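Local coordinates for alcohol dehydrogenase superfamily protein (Novosphingobium aromaticivorans, PDB 3GAZ) that probably acts as an NADP-dependent oxidoreductase of the medium-chain alcohol dehydrogenase superfamily, its substrate being unknown, at residues Gly43-Asp48 / Gly68-Gly73; Phe92-Gly97 / Leu131-Ile136. All coordinates share one frame; numbering follows the deposited sequence.

Contact 1: residues Gly43-Asp48 / Gly68-Gly73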
loop_
_atom_site.group_PDB
_atom_site.type_symbol
_atom_site.label_atom_id
_atom_site.label_comp_id
_atom_site.label_asym_id
_atom_site.label_seq_id
_atom_site.Cartn_x
_atom_site.Cartn_y
_atom_site.Cartn_z
ATOM N N GLY A 43 -2.629 -3.052 -19.360
ATOM C CA GLY A 43 -1.846 -4.254 -19.597
ATOM C C GLY A 43 -1.943 -5.226 -18.438
ATOM O O GLY A 43 -1.739 -4.842 -17.289
ATOM N N THR A 44 -2.248 -6.488 -18.736
ATOM C CA THR A 44 -2.375 -7.498 -17.694
ATOM C C THR A 44 -1.052 -8.177 -17.378
ATOM O O THR A 44 -0.098 -8.103 -18.147
ATOM C CB THR A 44 -3.381 -8.613 -18.089
ATOM O OG1 THR A 44 -2.827 -9.403 -19.152
ATOM C CG2 THR A 44 -4.705 -8.011 -18.546
ATOM N N ASN A 45 -1.004 -8.832 -16.225
ATOM C CA ASN A 45 0.180 -9.573 -15.808
ATOM C C ASN A 45 -0.276 -10.700 -14.894
ATOM O O ASN A 45 -1.241 -10.549 -14.144
ATOM C CB ASN A 45 1.177 -8.669 -15.068
ATOM C CG ASN A 45 1.870 -7.672 -15.991
ATOM O OD1 ASN A 45 1.563 -6.478 -15.981
ATOM N ND2 ASN A 45 2.808 -8.161 -16.795
ATOM N N PRO A 46 0.402 -11.854 -14.956
ATOM C CA PRO A 46 0.048 -13.002 -14.120
ATOM C C PRO A 46 -0.130 -12.646 -12.642
ATOM O O PRO A 46 -1.030 -13.165 -11.984
ATOM C CB PRO A 46 1.214 -13.960 -14.345
ATOM C CG PRO A 46 1.601 -13.677 -15.765
ATOM C CD PRO A 46 1.569 -12.162 -15.800
ATOM N N LEU A 47 0.722 -11.761 -12.121
ATOM C CA LEU A 47 0.627 -11.377 -10.711
ATOM C C LEU A 47 -0.767 -10.880 -10.325
ATOM O O LEU A 47 -1.229 -11.134 -9.215
ATOM C CB LEU A 47 1.662 -10.299 -10.366
ATOM C CG LEU A 47 1.738 -9.922 -8.882
ATOM C CD1 LEU A 47 2.173 -11.139 -8.073
ATOM C CD2 LEU A 47 2.720 -8.767 -8.681
ATOM N N ASP A 48 -1.435 -10.175 -11.238
ATOM C CA ASP A 48 -2.778 -9.657 -10.971
ATOM C C ASP A 48 -3.721 -10.781 -10.526
ATOM O O ASP A 48 -4.540 -10.600 -9.620
ATOM C CB ASP A 48 -3.373 -8.985 -12.221
ATOM C CG ASP A 48 -2.506 -7.850 -12.761
ATOM O OD1 ASP A 48 -1.768 -7.222 -11.979
ATOM O OD2 ASP A 48 -2.578 -7.573 -13.975
ATOM N N GLY A 68 -4.541 -4.433 -11.808
ATOM C CA GLY A 68 -3.948 -4.028 -13.074
ATOM C C GLY A 68 -2.780 -3.115 -12.760
ATOM O O GLY A 68 -2.948 -2.138 -12.036
HETATM N N MSE A 69 -1.605 -3.413 -13.306
HETATM C CA MSE A 69 -0.412 -2.623 -13.015
HETATM C C MSE A 69 0.086 -1.710 -14.139
HETATM O O MSE A 69 0.647 -0.643 -13.872
HETATM C CB MSE A 69 0.722 -3.572 -12.592
HETATM C CG MSE A 69 0.327 -4.570 -11.505
HETATM SE SE MSE A 69 1.615 -5.824 -11.166
HETATM C CE MSE A 69 1.118 -7.072 -12.144
ATOM N N ASP A 70 -0.104 -2.138 -15.386
ATOM C CA ASP A 70 0.349 -1.374 -16.554
ATOM C C ASP A 70 -0.765 -0.576 -17.232
ATOM O O ASP A 70 -1.921 -1.001 -17.262
ATOM C CB ASP A 70 0.941 -2.304 -17.619
ATOM C CG ASP A 70 2.234 -2.980 -17.182
ATOM O OD1 ASP A 70 3.090 -2.304 -16.571
ATOM O OD2 ASP A 70 2.402 -4.188 -17.479
ATOM N N LEU A 71 -0.405 0.575 -17.794
ATOM C CA LEU A 71 -1.381 1.377 -18.509
ATOM C C LEU A 71 -0.789 2.124 -19.691
ATOM O O LEU A 71 0.431 2.231 -19.843
ATOM C CB LEU A 71 -2.070 2.379 -17.573
ATOM C CG LEU A 71 -1.286 3.507 -16.890
ATOM C CD1 LEU A 71 -0.746 4.501 -17.915
ATOM C CD2 LEU A 71 -2.222 4.224 -15.919
ATOM N N ALA A 72 -1.688 2.613 -20.536
ATOM C CA ALA A 72 -1.340 3.409 -21.703
ATOM C C ALA A 72 -2.574 4.276 -21.900
ATOM O O ALA A 72 -3.697 3.770 -21.918
ATOM C CB ALA A 72 -1.114 2.521 -22.919
ATOM N N GLY A 73 -2.379 5.582 -22.021
ATOM C CA GLY A 73 -3.525 6.453 -22.202
ATOM C C GLY A 73 -3.143 7.873 -22.559
ATOM O O GLY A 73 -2.105 8.115 -23.174
HETATM O O HOH W 1 -0.914 -5.702 -14.812
HETATM O O HOH W 2 0.866 -5.742 -19.397
HETATM O O HOH W 3 -2.838 -5.690 -9.826
#
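Met69, modelled as selenomethionine, reaches from just before strand 70-78 to the turn at 45-48, and its path from CB outward shows how one flexible chain can serve several neighbours. CB lies against the carbonyl of Gly96. CG comes 3.4 Å from Asp48 OD1, and SE lies 4.0 Å from Leu47 CD2, the two side chains crossing at about a right angle. The chain then bends (chi3 -95°), putting CE 3.7 Å from Leu47 CB and close to Asn45 CB.

The polar atoms around this tip are bridged largely by water. One water accepts from Met69 N and donates to Gly43 O and to Asp48 OD2, although more acceptors lie near it than it has protons. With Asp48 CG beside its own backbone N (chi1 -57°), the carboxylate is turned back over the turn, and OD2 also receives the backbone N of Asn45 from above the carboxylate plane, at 3.0 Å, and bonds to Tyr315 OH of helix 311-319 in the same chain. Asp48 OD1 is linked to Gly68 N through another water.

Where the two segments pair directly, Gly43 N gives Asp70 O a 3.0 Å hydrogen bond. This pair has one direct bond across the segments; Asp70 N, buried here, has no partner in the model. Gly43 fits closely: the position of a CB there lies 3.0 Å from Asp70 CB.

Segments 43-48 and 68-73 belong to the GroES-like domain. In zinc-containing alcohol dehydrogenases, the corresponding turn and strand start supply cysteine and histidine metal ligands; Asn45 and Met69 are consistent with a zinc-independent branch of this medium-chain fold.

Contact 2: residues Phe92-Gly97 / Leu131-Ile136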
loop_
_atom_site.group_PDB
_atom_site.type_symbol
_atom_site.label_atom_id
_atom_site.label_comp_id
_atom_site.label_asym_id
_atom_site.label_seq_id
_atom_site.Cartn_x
_atom_site.Cartn_y
_atom_site.Cartn_z
ATOM N N PHE A 92 2.451 6.107 -21.127
ATOM C CA PHE A 92 2.345 4.712 -20.709
ATOM C C PHE A 92 3.268 4.496 -19.514
ATOM O O PHE A 92 4.196 5.280 -19.297
ATOM C CB PHE A 92 2.677 3.746 -21.869
ATOM C CG PHE A 92 4.156 3.571 -22.159
ATOM C CD1 PHE A 92 4.995 4.668 -22.345
ATOM C CD2 PHE A 92 4.689 2.289 -22.314
ATOM C CE1 PHE A 92 6.346 4.492 -22.685
ATOM C CE2 PHE A 92 6.034 2.099 -22.652
ATOM C CZ PHE A 92 6.866 3.208 -22.840
ATOM N N GLY A 93 2.995 3.464 -18.719
ATOM C CA GLY A 93 3.845 3.201 -17.573
ATOM C C GLY A 93 3.338 2.164 -16.593
ATOM O O GLY A 93 2.214 1.681 -16.703
ATOM N N LEU A 94 4.204 1.811 -15.645
ATOM C CA LEU A 94 3.897 0.861 -14.580
ATOM C C LEU A 94 3.497 1.799 -13.456
ATOM O O LEU A 94 4.346 2.481 -12.883
ATOM C CB LEU A 94 5.151 0.068 -14.203
ATOM C CG LEU A 94 5.092 -0.781 -12.929
ATOM C CD1 LEU A 94 3.817 -1.617 -12.920
ATOM C CD2 LEU A 94 6.337 -1.669 -12.860
ATOM N N THR A 95 2.206 1.829 -13.137
ATOM C CA THR A 95 1.714 2.785 -12.158
ATOM C C THR A 95 1.033 2.334 -10.869
ATOM O O THR A 95 0.978 3.103 -9.913
ATOM C CB THR A 95 0.761 3.741 -12.855
ATOM O OG1 THR A 95 -0.426 3.018 -13.222
ATOM C CG2 THR A 95 1.416 4.296 -14.144
ATOM N N GLY A 96 0.487 1.123 -10.827
ATOM C CA GLY A 96 -0.175 0.708 -9.602
ATOM C C GLY A 96 -0.555 -0.756 -9.580
ATOM O O GLY A 96 0.148 -1.589 -10.148
ATOM N N GLY A 97 -1.664 -1.069 -8.919
ATOM C CA GLY A 97 -2.104 -2.450 -8.848
ATOM C C GLY A 97 -1.471 -3.200 -7.691
ATOM O O GLY A 97 -1.827 -4.347 -7.415
ATOM N N LEU A 131 3.888 -3.262 -22.180
ATOM C CA LEU A 131 5.341 -3.120 -22.118
ATOM C C LEU A 131 6.002 -2.747 -20.774
ATOM O O LEU A 131 6.993 -3.357 -20.377
ATOM C CB LEU A 131 5.763 -2.103 -23.186
ATOM C CG LEU A 131 7.112 -2.203 -23.903
ATOM C CD1 LEU A 131 7.336 -3.606 -24.451
ATOM C CD2 LEU A 131 7.122 -1.180 -25.044
ATOM N N PRO A 132 5.455 -1.754 -20.052
ATOM C CA PRO A 132 6.023 -1.307 -18.768
ATOM C C PRO A 132 6.659 -2.319 -17.801
ATOM O O PRO A 132 7.880 -2.380 -17.692
ATOM C CB PRO A 132 4.869 -0.535 -18.135
ATOM C CG PRO A 132 4.223 0.101 -19.335
ATOM C CD PRO A 132 4.174 -1.073 -20.317
ATOM N N LEU A 133 5.851 -3.108 -17.102
ATOM C CA LEU A 133 6.398 -4.065 -16.136
ATOM C C LEU A 133 7.467 -5.004 -16.671
ATOM O O LEU A 133 8.566 -5.074 -16.115
ATOM C CB LEU A 133 5.289 -4.909 -15.496
ATOM C CG LEU A 133 5.802 -6.010 -14.549
ATOM C CD1 LEU A 133 6.625 -5.390 -13.415
ATOM C CD2 LEU A 133 4.624 -6.794 -13.985
ATOM N N VAL A 134 7.158 -5.732 -17.740
ATOM C CA VAL A 134 8.132 -6.666 -18.276
ATOM C C VAL A 134 9.394 -5.991 -18.799
ATOM O O VAL A 134 10.480 -6.544 -18.656
ATOM C CB VAL A 134 7.521 -7.591 -19.378
ATOM C CG1 VAL A 134 6.369 -8.399 -18.785
ATOM C CG2 VAL A 134 7.063 -6.779 -20.577
ATOM N N PHE A 135 9.270 -4.803 -19.389
ATOM C CA PHE A 135 10.457 -4.106 -19.886
ATOM C C PHE A 135 11.346 -3.715 -18.708
ATOM O O PHE A 135 12.559 -3.943 -18.715
ATOM C CB PHE A 135 10.090 -2.831 -20.655
ATOM C CG PHE A 135 11.290 -2.115 -21.226
ATOM C CD1 PHE A 135 11.780 -2.448 -22.488
ATOM C CD2 PHE A 135 11.979 -1.168 -20.466
ATOM C CE1 PHE A 135 12.945 -1.853 -22.987
ATOM C CE2 PHE A 135 13.149 -0.564 -20.954
ATOM C CZ PHE A 135 13.633 -0.910 -22.219
ATOM N N ILE A 136 10.731 -3.104 -17.702
ATOM C CA ILE A 136 11.449 -2.680 -16.509
ATOM C C ILE A 136 12.090 -3.888 -15.823
ATOM O O ILE A 136 13.224 -3.814 -15.352
ATOM C CB ILE A 136 10.494 -1.962 -15.527
ATOM C CG1 ILE A 136 10.107 -0.596 -16.102
ATOM C CG2 ILE A 136 11.149 -1.808 -14.161
ATOM C CD1 ILE A 136 9.045 0.130 -15.303
#
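Pro132 presents one edge of its ring, CB and CG, to the strand backbone at Gly93, while the side chains of Phe92 and Leu94 flank it: a worked case of a helix start laid against strand backbone. Both CB and CG rest on the backbone at Gly93 C, 3.5 Å away. The Phe92 ring crosses the proline obliquely, with CD2 3.7 Å from Pro132 CG, and its next ring atom, CE2, comes 4.2 Å from Leu131 CD2.

Beyond the glycine, Leu94 meets the helix with CB and with CD2. Its CB packs against Pro132 CB and, at 4.0 Å, against Ile136 CD1, one helical turn further on, which lies near CD2 as well. With CG anti to the backbone N (chi1 169°), the side chain extends toward the helix, and CD2 meets Leu133 CD1 at 3.8 Å, the two leucines crossing obliquely. No hydrogen bond joins the segments; the side chains meet through carbon alone, and the proline ring also rests on peptide atoms.

Strand 92-94 and helix 132-136 run 7.6 Å apart at closest approach, their directions differing by 65°. Leu285 and Phe281 of helix 278-293 extend the same core past Phe92 and Leu94, and Val166 of helix 162-173 touches Leu131. Helix 132-145 leads into the first strand of the parallel Rossmann-type sheet, 153-157, and the arrangement is that of the interface between the GroES-like and nucleotide-binding domains in medium-chain dehydrogenases.

Overall arrangement
Both contacts are buried, and their centres lie about 7 Å apart, yet they solve different problems. Contact 1 joins a turn to a strand start within the GroES-like domain and depends on ordered waters and a carboxylate around one long apolar chain; contact 2 sets the neighbouring strand against helix 132-145 and is mainly hydrophobic, with no hydrogen bond across it. Strands 70-78 and 90-94 are adjacent in one sheet, where Met69 O probably accepts from Thr95 N. Asp70 ties the two contacts through its side chain as well: its OD1 takes a probable 2.9 Å hydrogen bond from Leu133 N, near the helix start, where the helix dipole might favour the negative charge.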